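Small TOPRIM domain protein (Geobacillus stearothermophilus, PDB 2FCJ) is of unknown function but carries a Toprim domain, a fold known from topoisomerases and primases, and so may act in nucleic acid metabolism. Local coordinates at residues 96-101 / 106-111. Sequence-based numbering, arbitrary orientation.
Sequences HLAQVL and FDVRIE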
# COMPACT_ATOMS: atom_id res chain seq x y z
N HIS A 96 6.58 12.92 0.50
CA HIS A 96 5.89 12.56 -0.74
C HIS A 96 4.97 11.38 -0.46
O HIS A 96 3.80 11.39 -0.84
CB HIS A 96 6.87 12.23 -1.89
CG HIS A 96 6.19 11.68 -3.11
ND1 HIS A 96 5.36 12.44 -3.91
CD2 HIS A 96 6.26 10.47 -3.70
CE1 HIS A 96 4.93 11.71 -4.93
NE2 HIS A 96 5.46 10.50 -4.82
N LEU A 97 5.47 10.37 0.24
CA LEU A 97 4.65 9.23 0.63
C LEU A 97 3.46 9.71 1.45
O LEU A 97 2.31 9.30 1.23
CB LEU A 97 5.50 8.28 1.44
CG LEU A 97 4.81 7.02 1.94
CD1 LEU A 97 4.18 6.24 0.78
CD2 LEU A 97 5.78 6.14 2.73
N ALA A 98 3.72 10.61 2.39
CA ALA A 98 2.65 11.17 3.20
C ALA A 98 1.59 11.85 2.33
O ALA A 98 0.40 11.68 2.56
CB ALA A 98 3.21 12.14 4.23
N GLN A 99 2.02 12.61 1.32
CA GLN A 99 1.08 13.29 0.44
C GLN A 99 0.29 12.31 -0.44
O GLN A 99 -0.90 12.54 -0.69
CB GLN A 99 1.79 14.34 -0.41
CG GLN A 99 2.28 15.52 0.43
CD GLN A 99 2.67 16.71 -0.41
OE1 GLN A 99 2.65 16.66 -1.64
NE2 GLN A 99 3.12 17.78 0.26
N VAL A 100 0.93 11.24 -0.91
CA VAL A 100 0.22 10.22 -1.67
C VAL A 100 -0.90 9.63 -0.82
O VAL A 100 -2.04 9.49 -1.28
CB VAL A 100 1.18 9.14 -2.17
CG1 VAL A 100 0.41 7.95 -2.74
CG2 VAL A 100 2.11 9.72 -3.22
N LEU A 101 -0.59 9.33 0.43
CA LEU A 101 -1.57 8.75 1.33
C LEU A 101 -2.65 9.75 1.72
O LEU A 101 -3.84 9.39 1.80
CB LEU A 101 -0.88 8.18 2.56
CG LEU A 101 0.06 7.02 2.25
CD1 LEU A 101 0.73 6.50 3.50
CD2 LEU A 101 -0.65 5.89 1.48
N PHE A 106 -6.02 9.07 3.83
CA PHE A 106 -5.45 8.59 5.07
C PHE A 106 -5.07 9.76 5.98
O PHE A 106 -4.48 10.77 5.51
CB PHE A 106 -4.21 7.76 4.78
CG PHE A 106 -4.51 6.42 4.15
CD1 PHE A 106 -4.74 5.32 4.96
CD2 PHE A 106 -4.59 6.26 2.78
CE1 PHE A 106 -5.00 4.07 4.40
CE2 PHE A 106 -4.89 5.02 2.24
CZ PHE A 106 -5.09 3.94 3.05
N ASP A 107 -5.24 9.57 7.28
CA ASP A 107 -4.64 10.43 8.30
C ASP A 107 -3.15 10.19 8.35
O ASP A 107 -2.71 9.08 8.66
CB ASP A 107 -5.20 10.10 9.68
CG ASP A 107 -6.64 10.50 9.85
OD1 ASP A 107 -7.23 11.06 8.91
OD2 ASP A 107 -7.18 10.27 10.96
N VAL A 108 -2.37 11.24 8.13
CA VAL A 108 -0.92 11.15 8.25
C VAL A 108 -0.43 12.09 9.34
O VAL A 108 -1.08 13.09 9.65
CB VAL A 108 -0.23 11.46 6.91
CG1 VAL A 108 -0.82 10.57 5.82
CG2 VAL A 108 -0.42 12.92 6.52
N ARG A 109 0.70 11.75 9.93
CA ARG A 109 1.37 12.62 10.91
C ARG A 109 1.86 13.93 10.27
O ARG A 109 2.49 13.92 9.22
CB ARG A 109 2.54 11.88 11.55
CG ARG A 109 2.14 10.62 12.31
CD ARG A 109 3.36 9.91 12.88
NE ARG A 109 4.09 10.74 13.84
CZ ARG A 109 3.74 10.90 15.11
NH1 ARG A 109 2.64 10.32 15.59
NH2 ARG A 109 4.47 11.66 15.92
N ILE A 110 1.55 15.07 10.91
CA ILE A 110 2.08 16.35 10.44
C ILE A 110 3.59 16.34 10.33
O ILE A 110 4.16 16.91 9.39
CB ILE A 110 1.65 17.53 11.33
CG1 ILE A 110 0.17 17.82 11.15
CG2 ILE A 110 2.47 18.77 11.00
CD1 ILE A 110 -0.55 18.02 12.47
N GLU A 111 4.26 15.69 11.27
CA GLU A 111 5.70 15.58 11.25
C GLU A 111 6.22 14.89 9.98
O GLU A 111 7.36 15.09 9.56
CB GLU A 111 6.16 14.83 12.50
CG GLU A 111 5.76 15.51 13.81
CD GLU A 111 4.30 15.29 14.23
OE1 GLU A 111 3.57 14.51 13.58
OE2 GLU A 111 3.89 15.88 15.26
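Leu101 and Phe106 meet through both backbone and side chains. Phe106 N donates a hydrogen bond to Leu101 O at 3.0 Å. The N-H points almost straight at the oxygen (163°), but the donor sits above the carbonyl plane, 35° out of it. The same oxygen lies at the edge of the Phe106 ring, in its plane, 3.4 Å from Phe106 CD2. The bond ties the last part of helix 94-103 to the chain that leaves it. Beside it, Leu101 CB packs on Phe106 CB at 4.0 Å, and the two side chains run at a slant to each other.

Val108 forms the second part of the contact. Its CG1 reaches Leu101 CB at 4.0 Å and also touches Ala98 O at 3.7 Å. That methyl is trans to the Val108 carbonyl carbon (chi1 -53°), which places it over the helix. Val108 CG2 approaches Ala98 CB more loosely, at 4.4 Å. Ala98 and Leu101 are one helical turn apart, so Val108 rests on a single side of the helix.

Further out, the Phe106 side chain touches Ile8, and its ring meets Tyr54 edge-to-face and makes a cation-pi contact with Lys6. Leu101 also touches Ile8, as well as Val22 of helix 13-22. Backbone hydrogen bonds join Asp107 to Asn24 and Arg109 to Val22.

Here the chain turns back after helix 94-103, and Phe106 to Arg109 are extended, with Phe106 and Val108 passing beside its last turns. Together Leu101 and the segment after the turn join the last helix to helix 13-22 and to strands 6-10 and 52-56 of the parallel four-stranded sheet of the alpha/beta Toprim fold.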